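Local coordinates for protein inosine-uridine preferring nucleoside hydrolase (Gardnerella vaginalis 315-A, PDB 6BA1) that belongs to the nucleoside hydrolase family, with an alpha/beta fold built round a mainly parallel central sheet, and binds a calcium ion, at residues A[5-10]-A[126-131]; A[41-46]-A[76-81]. All coordinates share one frame; numbering follows the deposited sequence.

Contact 1. Residues A[5-10]-A[126-131]; sequences KKLILD and VYVPTG. With CA (calcium ion), chain S.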
loop_
_atom_site.group_PDB
_atom_site.type_symbol
_atom_site.label_atom_id
_atom_site.label_comp_id
_atom_site.label_asym_id
_atom_site.label_seq_id
_atom_site.Cartn_x
_atom_site.Cartn_y
_atom_site.Cartn_z
ATOM N N LYS A 5 -32.704 -0.835 1.452
ATOM C CA LYS A 5 -31.357 -1.348 1.024
ATOM C C LYS A 5 -31.292 -2.859 1.211
ATOM O O LYS A 5 -31.801 -3.375 2.200
ATOM C CB LYS A 5 -30.209 -0.661 1.791
ATOM N N LYS A 6 -30.663 -3.551 0.259
ATOM C CA LYS A 6 -30.755 -5.015 0.148
ATOM C C LYS A 6 -29.414 -5.694 -0.119
ATOM O O LYS A 6 -28.644 -5.251 -0.963
ATOM C CB LYS A 6 -31.743 -5.377 -0.953
ATOM C CG LYS A 6 -33.074 -4.660 -0.826
ATOM C CD LYS A 6 -34.188 -5.409 -1.523
ATOM C CE LYS A 6 -35.526 -4.716 -1.340
ATOM N NZ LYS A 6 -35.968 -4.734 0.087
ATOM N N LEU A 7 -29.181 -6.808 0.570
ATOM C CA LEU A 7 -27.853 -7.410 0.730
ATOM C C LEU A 7 -27.760 -8.809 0.117
ATOM O O LEU A 7 -28.673 -9.612 0.274
ATOM C CB LEU A 7 -27.531 -7.485 2.227
ATOM C CG LEU A 7 -26.283 -8.220 2.721
ATOM C CD1 LEU A 7 -25.036 -7.713 2.023
ATOM C CD2 LEU A 7 -26.143 -8.054 4.227
ATOM N N ILE A 8 -26.654 -9.087 -0.572
ATOM C CA ILE A 8 -26.284 -10.443 -0.988
ATOM C C ILE A 8 -24.898 -10.741 -0.435
ATOM O O ILE A 8 -23.978 -9.979 -0.673
ATOM C CB ILE A 8 -26.239 -10.597 -2.526
ATOM C CG1 ILE A 8 -27.633 -10.381 -3.128
ATOM C CG2 ILE A 8 -25.693 -11.974 -2.923
ATOM C CD1 ILE A 8 -27.654 -10.323 -4.642
ATOM N N LEU A 9 -24.751 -11.844 0.294
ATOM C CA LEU A 9 -23.442 -12.359 0.686
ATOM C C LEU A 9 -22.988 -13.419 -0.320
ATOM O O LEU A 9 -23.813 -14.121 -0.892
ATOM C CB LEU A 9 -23.492 -12.944 2.097
ATOM C CG LEU A 9 -24.088 -12.052 3.192
ATOM C CD1 LEU A 9 -24.006 -12.723 4.544
ATOM C CD2 LEU A 9 -23.416 -10.697 3.250
ATOM N N ASP A 10 -21.675 -13.502 -0.551
ATOM C CA ASP A 10 -21.069 -14.498 -1.445
ATOM C C ASP A 10 -20.026 -15.216 -0.598
ATOM O O ASP A 10 -18.935 -14.682 -0.367
ATOM C CB ASP A 10 -20.448 -13.804 -2.663
ATOM C CG ASP A 10 -19.988 -14.771 -3.749
ATOM O OD1 ASP A 10 -20.604 -14.746 -4.830
ATOM O OD2 ASP A 10 -18.989 -15.499 -3.558
ATOM N N VAL A 126 -26.536 -4.224 -2.438
ATOM C CA VAL A 126 -25.196 -4.235 -1.867
ATOM C C VAL A 126 -24.681 -5.675 -1.866
ATOM O O VAL A 126 -25.254 -6.524 -1.199
ATOM C CB VAL A 126 -25.202 -3.679 -0.422
ATOM C CG1 VAL A 126 -23.779 -3.650 0.152
ATOM C CG2 VAL A 126 -25.849 -2.298 -0.377
ATOM N N TYR A 127 -23.617 -5.945 -2.617
ATOM C CA TYR A 127 -23.046 -7.293 -2.742
ATOM C C TYR A 127 -21.759 -7.371 -1.925
ATOM O O TYR A 127 -20.856 -6.601 -2.156
ATOM C CB TYR A 127 -22.808 -7.594 -4.226
ATOM C CG TYR A 127 -22.078 -8.884 -4.539
ATOM C CD1 TYR A 127 -22.734 -10.108 -4.580
ATOM C CD2 TYR A 127 -20.726 -8.866 -4.850
ATOM C CE1 TYR A 127 -22.056 -11.286 -4.896
ATOM C CE2 TYR A 127 -20.037 -10.023 -5.167
ATOM C CZ TYR A 127 -20.697 -11.231 -5.191
ATOM O OH TYR A 127 -19.968 -12.354 -5.519
ATOM N N VAL A 128 -21.688 -8.301 -0.979
ATOM C CA VAL A 128 -20.609 -8.359 0.018
ATOM C C VAL A 128 -19.952 -9.739 -0.012
ATOM O O VAL A 128 -20.311 -10.614 0.765
ATOM C CB VAL A 128 -21.158 -8.038 1.424
ATOM C CG1 VAL A 128 -20.102 -8.234 2.513
ATOM C CG2 VAL A 128 -21.708 -6.619 1.447
ATOM N N PRO A 129 -18.989 -9.939 -0.923
ATOM C CA PRO A 129 -18.316 -11.225 -1.093
ATOM C C PRO A 129 -17.139 -11.417 -0.165
ATOM O O PRO A 129 -16.185 -10.669 -0.249
ATOM C CB PRO A 129 -17.835 -11.162 -2.542
ATOM C CG PRO A 129 -17.583 -9.719 -2.759
ATOM C CD PRO A 129 -18.577 -8.970 -1.949
ATOM N N THR A 130 -17.203 -12.419 0.700
ATOM C CA THR A 130 -16.087 -12.743 1.597
ATOM C C THR A 130 -15.534 -14.147 1.318
ATOM O O THR A 130 -15.026 -14.840 2.216
ATOM C CB THR A 130 -16.481 -12.581 3.071
ATOM O OG1 THR A 130 -17.183 -13.744 3.515
ATOM C CG2 THR A 130 -17.355 -11.350 3.273
ATOM N N GLY A 131 -15.678 -14.562 0.060
ATOM C CA GLY A 131 -14.932 -15.677 -0.482
ATOM C C GLY A 131 -14.236 -15.155 -1.726
ATOM O O GLY A 131 -14.204 -13.949 -1.958
HETATM CA CA CA S . -14.019 -16.484 3.951
#
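L7 to D10 pair in register with V126 to P129 as neighbouring parallel strands in the middle of the mainly parallel central sheet of the nucleoside hydrolase fold, their short axes 4.6 Å apart and 18° off parallel. V126 N donates to K6 O, and I8 grips the partner strand twice: its N gives a bond of 3.0 Å to V126 O, and its O accepts V128 N at 2.9 Å. The D10 N to V128 O bond is weak. On one face, L7 CD1 lies 3.6 Å from V128 CG2, while L9 CD2 sits 3.9 Å from V128 CB; V252 of helix 247-256 packs here. On the other, I8 CG2 meets the edge of the Y127 ring at CD1 (3.9 Å). Y127 CG is anti to its backbone N (chi1 173°), and the ring extends past I8 until its OH bonds D10 OD1 at 2.6 Å, from above the carboxylate plane, 67° out of it. N135 ND2 also donates to OD1, so two bonds hold this oxygen of the buried D10. D10 O accepts T130 N just past the end of strand 126-129, tying strand 6-11 to the loop whose T130 O binds calcium at 2.6 Å, alongside D12, D17 and D248.

Contact 2. Residues A[41-46]-A[76-81]; sequences NVLMEQ and DSFEVL
V80 and F78 lean on the turn N41-L43, a loop-to-loop contact in the nucleoside hydrolase fold: the connection from strand 31-37 into helix 44-57 meets the irregular segment that runs up to helix 82-88. L43 and L81 occupy the N-cap positions of these two helices. The backbones come closest at V42 and V80, with CA atoms 5.8 Å apart, and the V80 side chain bridges the distance.

The compact part centres on V80, whose two methyls divide the turn between them. CG1, anti to the backbone N (chi1 173°), reaches N41 O at 3.7 Å. CG2 points to the next peptide, lying 3.7 Å from V42 CA and also beside L43 N. Its third neighbour is L43 CG, 3.9 Å away, where the two side chains cross obliquely. The F78 ring adds an edge, with L43 CA near the ring plane; Y39 meets the same ring with planes at about 60°.

Toward solvent the fit slackens. L43 is exposed, and its CD2 stands 4.4 Å from F78 CD1, a marginal apolar touch. Further along, E45, on the first turn of helix 44-57, forms a long, weak ion pair with K67. The inner side is different: N41 is buried, and its side chain lies close to the bound calcium ion. Within the loop segment itself, V80 N sits 3.9 Å above the plane of the F78 ring, offset toward its rim.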
loop_
_atom_site.group_PDB
_atom_site.type_symbol
_atom_site.label_atom_id
_atom_site.label_comp_id
_atom_site.label_asym_id
_atom_site.label_seq_id
_atom_site.Cartn_x
_atom_site.Cartn_y
_atom_site.Cartn_z
ATOM N N ASN A 41 -12.554 -22.049 1.910
ATOM C CA ASN A 41 -12.570 -22.576 3.280
ATOM C C ASN A 41 -13.085 -24.018 3.265
ATOM O O ASN A 41 -12.597 -24.881 3.997
ATOM C CB ASN A 41 -13.469 -21.732 4.206
ATOM C CG ASN A 41 -12.921 -20.329 4.467
ATOM O OD1 ASN A 41 -11.801 -20.003 4.093
ATOM N ND2 ASN A 41 -13.718 -19.495 5.128
ATOM N N VAL A 42 -14.077 -24.261 2.411
ATOM C CA VAL A 42 -14.649 -25.572 2.228
ATOM C C VAL A 42 -15.161 -25.711 0.789
ATOM O O VAL A 42 -15.370 -24.698 0.103
ATOM C CB VAL A 42 -15.767 -25.786 3.276
ATOM C CG1 VAL A 42 -16.998 -24.946 2.945
ATOM C CG2 VAL A 42 -16.090 -27.274 3.451
ATOM N N LEU A 43 -15.329 -26.964 0.334
ATOM C CA LEU A 43 -15.885 -27.270 -0.999
ATOM C C LEU A 43 -17.196 -26.514 -1.240
ATOM O O LEU A 43 -17.979 -26.309 -0.310
ATOM C CB LEU A 43 -16.132 -28.777 -1.134
ATOM C CG LEU A 43 -14.873 -29.658 -1.231
ATOM C CD1 LEU A 43 -15.100 -31.011 -0.563
ATOM C CD2 LEU A 43 -14.409 -29.830 -2.678
ATOM N N MET A 44 -17.419 -26.098 -2.489
ATOM C CA MET A 44 -18.529 -25.207 -2.825
ATOM C C MET A 44 -19.890 -25.677 -2.293
ATOM O O MET A 44 -20.649 -24.889 -1.721
ATOM C CB MET A 44 -18.597 -25.001 -4.343
ATOM C CG MET A 44 -19.721 -24.065 -4.792
ATOM S SD MET A 44 -21.292 -24.920 -4.979
ATOM C CE MET A 44 -22.421 -23.560 -4.969
ATOM N N GLU A 45 -20.176 -26.960 -2.519
ATOM C CA GLU A 45 -21.410 -27.615 -2.058
ATOM C C GLU A 45 -21.563 -27.547 -0.542
ATOM O O GLU A 45 -22.617 -27.164 -0.041
ATOM C CB GLU A 45 -21.438 -29.088 -2.494
ATOM C CG GLU A 45 -21.669 -29.308 -3.985
ATOM C CD GLU A 45 -23.111 -29.073 -4.431
ATOM O OE1 GLU A 45 -23.998 -28.797 -3.578
ATOM O OE2 GLU A 45 -23.359 -29.170 -5.652
ATOM N N GLN A 46 -20.510 -27.928 0.179
ATOM C CA GLN A 46 -20.473 -27.795 1.638
ATOM C C GLN A 46 -20.813 -26.370 2.103
ATOM O O GLN A 46 -21.499 -26.200 3.110
ATOM C CB GLN A 46 -19.114 -28.224 2.212
ATOM C CG GLN A 46 -19.077 -29.637 2.780
ATOM C CD GLN A 46 -19.899 -29.784 4.052
ATOM O OE1 GLN A 46 -20.132 -28.809 4.770
ATOM N NE2 GLN A 46 -20.349 -30.999 4.334
ATOM N N ASP A 76 -9.159 -26.033 -13.472
ATOM C CA ASP A 76 -10.096 -27.106 -13.849
ATOM C C ASP A 76 -10.883 -27.604 -12.636
ATOM O O ASP A 76 -12.086 -27.870 -12.740
ATOM C CB ASP A 76 -9.387 -28.309 -14.480
ATOM C CG ASP A 76 -8.479 -27.990 -15.649
ATOM O OD1 ASP A 76 -8.354 -26.774 -16.024
ATOM O OD2 ASP A 76 -7.776 -28.887 -16.040
ATOM N N SER A 77 -10.200 -27.745 -11.491
ATOM C CA SER A 77 -10.755 -28.334 -10.281
ATOM C C SER A 77 -10.490 -27.474 -9.042
ATOM O O SER A 77 -9.987 -26.350 -9.146
ATOM C CB SER A 77 -10.162 -29.738 -10.081
ATOM O OG SER A 77 -8.870 -29.691 -9.493
ATOM N N PHE A 78 -10.870 -28.006 -7.877
ATOM C CA PHE A 78 -10.531 -27.398 -6.595
ATOM C C PHE A 78 -10.613 -28.427 -5.459
ATOM O O PHE A 78 -11.599 -29.159 -5.349
ATOM C CB PHE A 78 -11.445 -26.213 -6.293
ATOM C CG PHE A 78 -11.365 -25.745 -4.864
ATOM C CD1 PHE A 78 -12.337 -26.117 -3.933
ATOM C CD2 PHE A 78 -10.297 -24.966 -4.430
ATOM C CE1 PHE A 78 -12.259 -25.707 -2.616
ATOM C CE2 PHE A 78 -10.207 -24.546 -3.116
ATOM C CZ PHE A 78 -11.191 -24.923 -2.203
ATOM N N GLU A 79 -9.577 -28.458 -4.620
ATOM C CA GLU A 79 -9.568 -29.233 -3.381
ATOM C C GLU A 79 -9.389 -28.259 -2.222
ATOM O O GLU A 79 -8.747 -27.212 -2.370
ATOM C CB GLU A 79 -8.395 -30.220 -3.381
ATOM C CG GLU A 79 -8.257 -31.067 -4.644
ATOM C CD GLU A 79 -6.802 -31.444 -4.939
ATOM O OE1 GLU A 79 -5.963 -30.513 -5.013
ATOM O OE2 GLU A 79 -6.494 -32.657 -5.100
ATOM N N VAL A 80 -9.946 -28.610 -1.063
ATOM C CA VAL A 80 -9.731 -27.824 0.157
ATOM C C VAL A 80 -8.302 -28.093 0.627
ATOM O O VAL A 80 -7.897 -29.252 0.746
ATOM C CB VAL A 80 -10.729 -28.220 1.272
ATOM C CG1 VAL A 80 -10.391 -27.530 2.595
ATOM C CG2 VAL A 80 -12.146 -27.876 0.852
ATOM N N LEU A 81 -7.545 -27.031 0.884
ATOM C CA LEU A 81 -6.175 -27.151 1.403
ATOM C C LEU A 81 -6.243 -27.620 2.864
ATOM O O LEU A 81 -7.174 -27.238 3.586
ATOM C CB LEU A 81 -5.418 -25.820 1.327
ATOM C CG LEU A 81 -5.319 -25.087 -0.006
ATOM C CD1 LEU A 81 -4.774 -23.678 0.176
ATOM C CD2 LEU A 81 -4.481 -25.930 -0.943
#

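In the fold
Contact 1 is buried in the central sheet, its centre about 8 Å from the centre of the chain, whereas contact 2 is only partly buried, its centre about 16 Å from that point. The centres of the two contacts are 20 Å apart, and their nearest atoms, about 6 Å apart, do not touch. The calcium site stands between them: T130 of contact 1 is one of its ligands, and the N41 side chain of contact 2 comes to about 3 Å from the ion at nearest atoms. D12, just after strand 6-11, shares the calcium ion with T130 and accepts a hydrogen bond from N41 N through OD2. Both segments of contact 2 belong to the 115 residues that separate 5-10 from 126-131.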